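PDB 5MPT: citrinin polyketide synthase, which builds the polyketide precursor of the mycotoxin citrinin from malonyl-CoA units, here represented by the domain that C-methylates the growing chain. Local coordinates for residues A[53-67]-A[89-101]. Numbering follows the deposited sequence.
Sequences VAHIVNAFEQLGCPI and MNLIYGLLEEARL
Leu96 is the knob of this helix pair: its side chain sits in a hole formed by Val53, Ile56, Val57 and Phe60. Its two methyls divide the work. Leu96 CD1 lies 3.5 Å from Phe60 CE2, at an oblique angle to the ring. CD2 turns the other way, toward Val53 CG1 and Val57 CG2. Between them comes Ile56, which slides past Leu96 in the opposite direction and brings its CG2 within 3.6 Å of Leu96 CD1. CG2 is the branch of Ile56 anti to the backbone N. With CG1 beside that N and anti to the carbonyl carbon (chi1 -69°), the longer branch runs to Ile92, where Ile56 CD1 meets Ile92 CD1 at 4.0 Å.

Phe60 and Tyr93 cross at a slant. Phe60 CZ stands over one face of the tyrosine ring, 3.5 Å from Tyr93 CZ, while Tyr93 CE1 lies at the edge of the phenylalanine ring. The two planes are inclined at 55°. The Tyr93 hydroxyl is held by a hydrogen bond with the backbone N of Val79. Met89 bends its chain to bring CE to Phe60 CE1.

Segments 53-62 and 89-98 are parts of helices 40-62 and 86-98. These helices belong to a part of the C-methyltransferase piece whose sequence is consistent with a helix-turn-helix domain, remote from the S-adenosylhomocysteine pocket. The segment axes pass 10.4 Å apart and cross at -114°. Phe325 of helix 321-327 also packs on Ile56 and Ile92.

Beyond Leu96, the second helix ends in a Schellman motif with Arg100 at positive phi. The chain then bends toward segment 53-67, and Leu101 meets Val53 tip to tip, with 3.6 Å between Leu101 CD1 and Val53 CG1. The same Leu101 methyl meets Val57 CG2 at 3.8 Å, the two side chains crossing nearly at right angles. The other methyl of Val53, CG2, rests against Ala99 CB.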
loop_
_atom_site.group_PDB
_atom_site.type_symbol
_atom_site.label_atom_id
_atom_site.label_comp_id
_atom_site.label_asym_id
_atom_site.label_seq_id
_atom_site.Cartn_x
_atom_site.Cartn_y
_atom_site.Cartn_z
ATOM N N VAL A 53 -0.068 -11.924 -16.230
ATOM C CA VAL A 53 -0.704 -12.150 -17.520
ATOM C C VAL A 53 -0.813 -13.638 -17.793
ATOM O O VAL A 53 -1.852 -14.116 -18.236
ATOM C CB VAL A 53 0.070 -11.412 -18.626
ATOM C CG1 VAL A 53 -0.418 -11.856 -20.020
ATOM C CG2 VAL A 53 -0.083 -9.897 -18.421
ATOM N N ALA A 54 0.253 -14.395 -17.523
ATOM C CA ALA A 54 0.203 -15.839 -17.746
ATOM C C ALA A 54 -0.870 -16.486 -16.890
ATOM O O ALA A 54 -1.605 -17.366 -17.356
ATOM C CB ALA A 54 1.560 -16.469 -17.448
ATOM N N HIS A 55 -0.988 -16.057 -15.640
ATOM C CA HIS A 55 -2.048 -16.570 -14.780
ATOM C C HIS A 55 -3.425 -16.223 -15.327
ATOM O O HIS A 55 -4.357 -17.029 -15.254
ATOM C CB HIS A 55 -1.915 -15.996 -13.382
ATOM C CG HIS A 55 -0.907 -16.665 -12.515
ATOM N ND1 HIS A 55 -0.941 -18.003 -12.210
ATOM C CD2 HIS A 55 0.150 -16.155 -11.839
ATOM C CE1 HIS A 55 0.043 -18.295 -11.381
ATOM N NE2 HIS A 55 0.720 -17.184 -11.137
ATOM N N ILE A 56 -3.563 -15.036 -15.905
ATOM C CA ILE A 56 -4.842 -14.627 -16.473
ATOM C C ILE A 56 -5.187 -15.495 -17.671
ATOM O O ILE A 56 -6.314 -15.994 -17.801
ATOM C CB ILE A 56 -4.791 -13.135 -16.855
ATOM C CG1 ILE A 56 -4.735 -12.275 -15.611
ATOM C CG2 ILE A 56 -6.007 -12.770 -17.701
ATOM C CD1 ILE A 56 -4.194 -10.914 -15.862
ATOM N N VAL A 57 -4.204 -15.726 -18.549
ATOM C CA VAL A 57 -4.433 -16.551 -19.719
ATOM C C VAL A 57 -4.886 -17.948 -19.298
ATOM O O VAL A 57 -5.856 -18.496 -19.835
ATOM C CB VAL A 57 -3.167 -16.618 -20.588
ATOM C CG1 VAL A 57 -3.333 -17.710 -21.632
ATOM C CG2 VAL A 57 -2.916 -15.301 -21.280
ATOM N N ASN A 58 -4.215 -18.514 -18.291
ATOM C CA ASN A 58 -4.608 -19.819 -17.776
ATOM C C ASN A 58 -6.036 -19.817 -17.245
ATOM O O ASN A 58 -6.778 -20.775 -17.470
ATOM C CB ASN A 58 -3.637 -20.261 -16.687
ATOM C CG ASN A 58 -2.316 -20.701 -17.230
ATOM O OD1 ASN A 58 -2.175 -20.977 -18.433
ATOM N ND2 ASN A 58 -1.320 -20.796 -16.347
ATOM N N ALA A 59 -6.426 -18.772 -16.506
ATOM C CA ALA A 59 -7.783 -18.697 -15.976
ATOM C C ALA A 59 -8.810 -18.599 -17.103
ATOM O O ALA A 59 -9.886 -19.211 -17.053
ATOM C CB ALA A 59 -7.878 -17.502 -15.016
ATOM N N PHE A 60 -8.495 -17.807 -18.120
ATOM C CA PHE A 60 -9.390 -17.633 -19.249
ATOM C C PHE A 60 -9.628 -18.957 -19.974
ATOM O O PHE A 60 -10.775 -19.316 -20.304
ATOM C CB PHE A 60 -8.771 -16.589 -20.173
ATOM C CG PHE A 60 -9.159 -15.195 -19.840
ATOM C CD1 PHE A 60 -9.312 -14.789 -18.516
ATOM C CD2 PHE A 60 -9.394 -14.279 -20.846
ATOM C CE1 PHE A 60 -9.706 -13.511 -18.215
ATOM C CE2 PHE A 60 -9.775 -12.980 -20.530
ATOM C CZ PHE A 60 -9.936 -12.606 -19.234
ATOM N N GLU A 61 -8.559 -19.713 -20.197
ATOM C CA GLU A 61 -8.673 -21.033 -20.805
ATOM C C GLU A 61 -9.592 -21.929 -19.965
ATOM O O GLU A 61 -10.506 -22.602 -20.488
ATOM C CB GLU A 61 -7.244 -21.607 -20.936
ATOM C CG GLU A 61 -6.948 -22.631 -22.052
ATOM C CD GLU A 61 -7.338 -22.161 -23.449
ATOM O OE1 GLU A 61 -8.380 -22.626 -23.937
ATOM O OE2 GLU A 61 -6.620 -21.336 -24.054
ATOM N N GLN A 62 -9.371 -21.920 -18.647
ATOM C CA GLN A 62 -10.205 -22.678 -17.719
ATOM C C GLN A 62 -11.664 -22.256 -17.787
ATOM O O GLN A 62 -12.565 -23.097 -17.625
ATOM C CB GLN A 62 -9.659 -22.507 -16.301
ATOM C CG GLN A 62 -8.311 -23.191 -16.132
ATOM C CD GLN A 62 -7.597 -22.742 -14.858
ATOM O OE1 GLN A 62 -8.116 -21.946 -14.066
ATOM N NE2 GLN A 62 -6.414 -23.274 -14.651
ATOM N N LEU A 63 -11.924 -20.980 -18.061
ATOM C CA LEU A 63 -13.283 -20.465 -18.137
ATOM C C LEU A 63 -13.857 -20.521 -19.548
ATOM O O LEU A 63 -14.884 -19.894 -19.810
ATOM C CB LEU A 63 -13.318 -19.027 -17.596
ATOM C CG LEU A 63 -13.017 -18.975 -16.095
ATOM C CD1 LEU A 63 -12.790 -17.549 -15.611
ATOM C CD2 LEU A 63 -14.181 -19.625 -15.307
ATOM N N GLY A 64 -13.209 -21.232 -20.466
ATOM C CA GLY A 64 -13.775 -21.466 -21.778
ATOM C C GLY A 64 -13.415 -20.454 -22.835
ATOM O O GLY A 64 -14.036 -20.458 -23.907
ATOM N N CYS A 65 -12.421 -19.604 -22.573
ATOM C CA CYS A 65 -11.900 -18.656 -23.552
ATOM C C CYS A 65 -10.606 -19.197 -24.127
ATOM O O CYS A 65 -9.576 -19.185 -23.424
ATOM C CB CYS A 65 -11.650 -17.285 -22.924
ATOM S SG CYS A 65 -11.192 -16.040 -24.139
ATOM N N PRO A 66 -10.580 -19.614 -25.421
ATOM C CA PRO A 66 -9.424 -20.277 -26.038
ATOM C C PRO A 66 -8.344 -19.300 -26.477
ATOM O O PRO A 66 -7.842 -19.357 -27.600
ATOM C CB PRO A 66 -10.052 -20.992 -27.236
ATOM C CG PRO A 66 -11.147 -20.073 -27.625
ATOM C CD PRO A 66 -11.724 -19.572 -26.352
ATOM N N ILE A 67 -7.987 -18.386 -25.581
ATOM C CA ILE A 67 -7.108 -17.289 -25.954
ATOM C C ILE A 67 -5.745 -17.815 -26.384
ATOM O O ILE A 67 -5.105 -17.243 -27.272
ATOM C CB ILE A 67 -7.037 -16.279 -24.784
ATOM C CG1 ILE A 67 -6.077 -15.134 -25.106
ATOM C CG2 ILE A 67 -6.668 -16.981 -23.482
ATOM C CD1 ILE A 67 -6.265 -13.889 -24.200
ATOM N N MET A 89 -12.488 -6.726 -13.496
ATOM C CA MET A 89 -12.258 -7.452 -14.729
ATOM C C MET A 89 -12.016 -6.514 -15.894
ATOM O O MET A 89 -11.316 -6.886 -16.838
ATOM C CB MET A 89 -13.418 -8.406 -15.016
ATOM C CG MET A 89 -13.434 -9.564 -14.018
ATOM S SD MET A 89 -11.951 -10.574 -14.067
ATOM C CE MET A 89 -11.995 -11.169 -15.764
ATOM N N ASN A 90 -12.556 -5.299 -15.853
ATOM C CA ASN A 90 -12.175 -4.319 -16.867
ATOM C C ASN A 90 -10.691 -3.961 -16.757
ATOM O O ASN A 90 -10.017 -3.747 -17.774
ATOM C CB ASN A 90 -13.049 -3.075 -16.743
ATOM C CG ASN A 90 -14.505 -3.351 -17.075
ATOM O OD1 ASN A 90 -14.822 -4.208 -17.910
ATOM N ND2 ASN A 90 -15.402 -2.632 -16.413
ATOM N N LEU A 91 -10.158 -3.913 -15.534
ATOM C CA LEU A 91 -8.718 -3.712 -15.348
ATOM C C LEU A 91 -7.933 -4.924 -15.847
ATOM O O LEU A 91 -6.888 -4.776 -16.491
ATOM C CB LEU A 91 -8.424 -3.447 -13.877
ATOM C CG LEU A 91 -7.053 -2.994 -13.384
ATOM C CD1 LEU A 91 -7.270 -2.210 -12.085
ATOM C CD2 LEU A 91 -6.139 -4.181 -13.143
ATOM N N ILE A 92 -8.451 -6.131 -15.587
ATOM C CA ILE A 92 -7.812 -7.369 -16.051
ATOM C C ILE A 92 -7.733 -7.407 -17.574
ATOM O O ILE A 92 -6.701 -7.784 -18.156
ATOM C CB ILE A 92 -8.574 -8.586 -15.493
ATOM C CG1 ILE A 92 -8.343 -8.713 -13.979
ATOM C CG2 ILE A 92 -8.142 -9.879 -16.226
ATOM C CD1 ILE A 92 -6.855 -8.960 -13.597
ATOM N N TYR A 93 -8.850 -7.109 -18.245
ATOM C CA TYR A 93 -8.820 -7.071 -19.702
ATOM C C TYR A 93 -7.879 -5.986 -20.186
ATOM O O TYR A 93 -7.218 -6.137 -21.222
ATOM C CB TYR A 93 -10.218 -6.850 -20.270
ATOM C CG TYR A 93 -10.983 -8.123 -20.419
ATOM C CD1 TYR A 93 -10.764 -8.944 -21.509
ATOM C CD2 TYR A 93 -11.906 -8.522 -19.472
ATOM C CE1 TYR A 93 -11.436 -10.112 -21.648
ATOM C CE2 TYR A 93 -12.580 -9.686 -19.603
ATOM C CZ TYR A 93 -12.345 -10.484 -20.693
ATOM O OH TYR A 93 -13.037 -11.660 -20.827
ATOM N N GLY A 94 -7.851 -4.868 -19.478
ATOM C CA GLY A 94 -6.867 -3.844 -19.776
ATOM C C GLY A 94 -5.452 -4.373 -19.731
ATOM O O GLY A 94 -4.629 -4.045 -20.592
ATOM N N LEU A 95 -5.130 -5.175 -18.715
ATOM C CA LEU A 95 -3.770 -5.701 -18.652
ATOM C C LEU A 95 -3.490 -6.599 -19.848
ATOM O O LEU A 95 -2.404 -6.551 -20.431
ATOM C CB LEU A 95 -3.526 -6.471 -17.354
ATOM C CG LEU A 95 -3.589 -5.757 -16.010
ATOM C CD1 LEU A 95 -3.273 -6.791 -14.936
ATOM C CD2 LEU A 95 -2.647 -4.540 -15.925
ATOM N N LEU A 96 -4.463 -7.427 -20.232
ATOM C CA LEU A 96 -4.248 -8.298 -21.381
ATOM C C LEU A 96 -4.034 -7.478 -22.641
ATOM O O LEU A 96 -3.242 -7.858 -23.515
ATOM C CB LEU A 96 -5.431 -9.246 -21.553
ATOM C CG LEU A 96 -5.550 -10.376 -20.537
ATOM C CD1 LEU A 96 -6.841 -11.137 -20.826
ATOM C CD2 LEU A 96 -4.378 -11.322 -20.614
ATOM N N GLU A 97 -4.744 -6.352 -22.762
ATOM C CA GLU A 97 -4.526 -5.476 -23.906
ATOM C C GLU A 97 -3.139 -4.847 -23.851
ATOM O O GLU A 97 -2.429 -4.807 -24.865
ATOM C CB GLU A 97 -5.608 -4.397 -23.975
ATOM C CG GLU A 97 -5.554 -3.575 -25.265
ATOM C CD GLU A 97 -6.730 -2.630 -25.432
ATOM O OE1 GLU A 97 -7.022 -1.870 -24.479
ATOM O OE2 GLU A 97 -7.359 -2.658 -26.521
ATOM N N GLU A 98 -2.717 -4.369 -22.676
ATOM C CA GLU A 98 -1.379 -3.794 -22.576
ATOM C C GLU A 98 -0.307 -4.812 -22.942
ATOM O O GLU A 98 0.738 -4.436 -23.480
ATOM C CB GLU A 98 -1.130 -3.243 -21.168
ATOM C CG GLU A 98 -1.895 -1.963 -20.852
ATOM C CD GLU A 98 -1.790 -1.569 -19.382
ATOM O OE1 GLU A 98 -2.658 -0.808 -18.897
ATOM O OE2 GLU A 98 -0.844 -2.035 -18.707
ATOM N N ALA A 99 -0.539 -6.089 -22.645
ATOM C CA ALA A 99 0.370 -7.162 -23.012
ATOM C C ALA A 99 0.250 -7.529 -24.480
ATOM O O ALA A 99 0.974 -8.416 -24.944
ATOM C CB ALA A 99 0.096 -8.398 -22.152
ATOM N N ARG A 100 -0.662 -6.873 -25.201
ATOM C CA ARG A 100 -0.827 -7.027 -26.643
ATOM C C ARG A 100 -1.312 -8.423 -27.024
ATOM O O ARG A 100 -1.062 -8.889 -28.135
ATOM C CB ARG A 100 0.466 -6.676 -27.383
ATOM C CG ARG A 100 0.940 -5.238 -27.127
ATOM C CD ARG A 100 -0.149 -4.186 -27.397
ATOM N NE ARG A 100 -0.716 -4.272 -28.748
ATOM C CZ ARG A 100 -1.996 -4.508 -29.043
ATOM N NH1 ARG A 100 -2.908 -4.684 -28.091
ATOM N NH2 ARG A 100 -2.376 -4.556 -30.316
ATOM N N LEU A 101 -2.035 -9.090 -26.124
ATOM C CA LEU A 101 -2.665 -10.353 -26.480
ATOM C C LEU A 101 -4.049 -10.150 -27.057
ATOM O O LEU A 101 -4.506 -10.976 -27.859
ATOM C CB LEU A 101 -2.764 -11.271 -25.261
ATOM C CG LEU A 101 -1.422 -11.695 -24.675
ATOM C CD1 LEU A 101 -1.662 -12.464 -23.388
ATOM C CD2 LEU A 101 -0.640 -12.549 -25.692
#